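Local structure of antitoxin RelF (Mycobacterium tuberculosis, 3G5O) at the interface of chains A and C and the interface of chains A and B. The protein neutralizes the RNase toxin RelG by binding it and, together with that toxin, binds DNA and represses its own promoter. Residues are numbered along the deposited sequence; one frame, centred on the assembly and turned at random. Chains: chain A/B, Uncharacterized protein Rv2865; chain C, Uncharacterized protein Rv2866.

Contact 1: the interface of chains A and C. Residues chain A 53, 57; chain C 58, 71, 76.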
# COMPACT_ATOMS: atom_id res chain seq x y z
N GLU A 53 -1.34 -4.36 -9.92
CA GLU A 53 -1.04 -5.56 -9.11
C GLU A 53 0.23 -5.38 -8.23
O GLU A 53 0.20 -5.67 -7.03
CB GLU A 53 -0.87 -6.77 -10.02
CG GLU A 53 -2.14 -7.49 -10.29
CD GLU A 53 -2.68 -8.10 -8.98
OE1 GLU A 53 -1.98 -8.94 -8.36
OE2 GLU A 53 -3.77 -7.69 -8.53
N GLU A 57 0.21 -5.55 -4.15
CA GLU A 57 1.02 -6.48 -3.39
C GLU A 57 2.05 -5.74 -2.51
O GLU A 57 2.41 -6.21 -1.43
CB GLU A 57 1.72 -7.49 -4.35
CG GLU A 57 0.76 -8.43 -5.02
CD GLU A 57 -0.03 -9.22 -3.95
OE1 GLU A 57 0.60 -10.04 -3.24
OE2 GLU A 57 -1.24 -8.94 -3.77
N LYS C 58 4.42 -10.73 -9.10
CA LYS C 58 4.68 -9.37 -9.56
C LYS C 58 5.78 -8.72 -8.77
O LYS C 58 5.92 -9.01 -7.59
CB LYS C 58 3.39 -8.51 -9.47
CG LYS C 58 2.25 -9.01 -10.40
CD LYS C 58 2.47 -8.61 -11.86
CE LYS C 58 1.64 -9.53 -12.82
NZ LYS C 58 2.44 -10.73 -13.30
N ARG C 71 0.58 -14.27 -5.24
CA ARG C 71 -0.65 -14.38 -4.48
C ARG C 71 -1.42 -15.59 -4.99
O ARG C 71 -1.75 -15.68 -6.18
CB ARG C 71 -1.49 -13.11 -4.69
CG ARG C 71 -2.78 -13.07 -3.84
CD ARG C 71 -3.55 -11.77 -4.07
NE ARG C 71 -4.09 -11.71 -5.43
CZ ARG C 71 -3.91 -10.71 -6.30
NH1 ARG C 71 -3.20 -9.63 -5.96
NH2 ARG C 71 -4.47 -10.78 -7.51
N ARG C 76 0.48 -16.30 0.23
CA ARG C 76 1.31 -15.45 -0.63
C ARG C 76 2.75 -15.88 -0.42
O ARG C 76 3.13 -16.28 0.69
CB ARG C 76 1.15 -14.00 -0.23
CG ARG C 76 -0.06 -13.28 -0.87
CD ARG C 76 0.02 -11.80 -0.43
NE ARG C 76 -0.92 -10.92 -1.09
CZ ARG C 76 -2.16 -10.68 -0.68
NH1 ARG C 76 -2.69 -11.26 0.41
NH2 ARG C 76 -2.88 -9.85 -1.39
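Helix 49-62 of the antitoxin lays two glutamates, A:Glu53 and A:Glu57, one turn apart, against two arginines on the sheet of the RelE-family toxin. The result is a chain of salt bridges linking antitoxin to toxin. The side chains of A:Glu57 and C:Arg76 come from opposite directions, and C:Arg76 grips the carboxylate side-on through NE and NH2, in nearly one plane (9°). NE of C:Arg76 bonds to OE1 of A:Glu57 at 2.8 Å, and NH2 of C:Arg76 reaches OE2 of A:Glu57 at 3.0 Å. Both oxygens use their syn lone pairs, so the paired bonds fix the carboxylate's rotation. C:Arg76 runs extended from CG to NE and is then turned at chi4 (88°), which sets the NE/NH2 side toward the acid.

C:Arg71 is turned differently. Its NH1 sits between the two glutamates, giving a bond to OE1 of A:Glu53 at 2.8 Å and another to OE2 of A:Glu57 at 3.0 Å. Toward A:Glu57 the bond lies close to the guanidinium plane but arrives from above the carboxylate. Toward A:Glu53 it uses the syn lone pair of OE1, yet is tilted out of the guanidinium plane, and the two flat groups stand almost perpendicular. After an extended run through chi1 and chi2, the bend at chi3 (67°) turns the chain of C:Arg71 so that NH1 can reach both acids. OE2 of A:Glu57 thus accepts from two arginines, which would probably favour its charged form. CG of C:Arg71 also lies over the rim of one face of the C:Arg76 guanidinium, 3.8 Å above its plane.

At the other end, C:Lys58 adds packing through its aliphatic part: CG lies 3.9 Å from CB of A:Glu53, while the ammonium nitrogen stays away from the carboxylate. C:Lys58 belongs to the short strand 58-59, and the arginines sit on strands 68-71 and 75-82, so the antitoxin helix lies across three strand segments of the toxin.

Contact 2: the interface of chains A and B. Residues chain A 28, 48-49; chain B 42-45.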
# COMPACT_ATOMS: atom_id res chain seq x y z
N SER A 28 0.45 -0.29 -20.08
CA SER A 28 0.37 -1.72 -19.95
C SER A 28 1.73 -2.38 -19.85
O SER A 28 1.92 -3.36 -19.13
CB SER A 28 -0.27 -2.27 -21.21
OG SER A 28 -0.53 -3.61 -20.97
N GLY A 48 -0.75 0.61 -15.74
CA GLY A 48 -0.81 -0.76 -16.29
C GLY A 48 -1.54 -1.66 -15.32
O GLY A 48 -1.54 -1.41 -14.08
N ALA A 49 -2.18 -2.71 -15.84
CA ALA A 49 -2.75 -3.73 -14.96
C ALA A 49 -1.70 -4.43 -14.09
O ALA A 49 -1.95 -4.69 -12.88
CB ALA A 49 -3.56 -4.78 -15.79
N PRO B 42 -6.32 -8.14 -19.19
CA PRO B 42 -6.25 -6.85 -18.47
C PRO B 42 -5.06 -6.02 -18.99
O PRO B 42 -3.95 -6.55 -19.12
CB PRO B 42 -6.03 -7.29 -17.00
CG PRO B 42 -6.63 -8.68 -16.94
CD PRO B 42 -6.16 -9.28 -18.27
N ALA B 43 -5.27 -4.78 -19.35
CA ALA B 43 -4.16 -3.98 -19.88
C ALA B 43 -3.89 -2.80 -18.98
O ALA B 43 -2.74 -2.44 -18.78
CB ALA B 43 -4.45 -3.50 -21.33
N ALA B 44 -4.94 -2.17 -18.47
CA ALA B 44 -4.76 -0.96 -17.71
C ALA B 44 -5.82 -0.85 -16.63
O ALA B 44 -6.86 -1.51 -16.70
CB ALA B 44 -4.87 0.29 -18.65
N VAL B 45 -5.54 -0.02 -15.64
CA VAL B 45 -6.52 0.23 -14.60
C VAL B 45 -6.73 1.73 -14.53
O VAL B 45 -5.75 2.51 -14.50
CB VAL B 45 -6.09 -0.36 -13.24
CG1 VAL B 45 -7.01 0.10 -12.12
CG2 VAL B 45 -6.06 -1.90 -13.28
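A:Ala49, the first residue of helix 49-62, meets strand 41-48 of the other antitoxin copy in the two-fold dimer of this Phd/YefM-family protein. Its backbone N donates to the carbonyl O of B:Ala43 at 3.0 Å, a nearly straight bond with 164° at the hydrogen. The donor does not lie on a lone pair of that oxygen; it comes from well above the carbonyl plane, with a C=O...N angle of 108°. A:Gly48, the last residue of strand 41-48, forms an antiparallel bridge with B:Ala44, just before the helix begins.

A:Ser28, the last residue of helix 20-28, reaches the same carbonyl. CB of A:Ser28 lies 3.5 Å from O of B:Ala43. The next atom, the hydroxyl OG, points anti to the backbone N (chi1 -171°), and this rotation brings it to 3.3 Å from O of B:Ala43, a weak hydrogen bond at best. OG also lies against the alanine itself, near its CA and with the methyl CB of B:Ala43 at 3.9 Å. The serine therefore adds mostly close packing around an oxygen whose firm bond goes to the helix N-terminus.

The methyl of A:Ala49 makes the apolar part of the contact. CB of A:Ala49 touches CB of B:Pro42, at the ring's edge, at 3.7 Å, and is about as near the proline's carbonyl carbon. A:Ala49 is the residue with the most surface buried here, 51 Å², and its small side chain probably helps the partner strand approach the helix start. B:Val45 adds a looser contact through one of its two methyl branches: CG2, set beside the backbone N of its own residue, approaches CA of A:Ala49 at 4.1 Å.

Contact 1 and contact 2 lie about 15 Å apart, measured between the centres of their C-alpha atoms, and helix 49-62 of chain A runs through both. Its first residue takes part in contact 2, while the following turns carry the acidic residues of contact 1. One helix thus starts at the antitoxin dimer and goes on to hold a toxin, which may couple dimerization to toxin capture. Because the dimer is two-fold symmetric, the chain B helix offers an equivalent surface, in keeping with the assembly of two antitoxins and two toxins. This arrangement may help place the toxins around the DNA-binding antitoxin dimer.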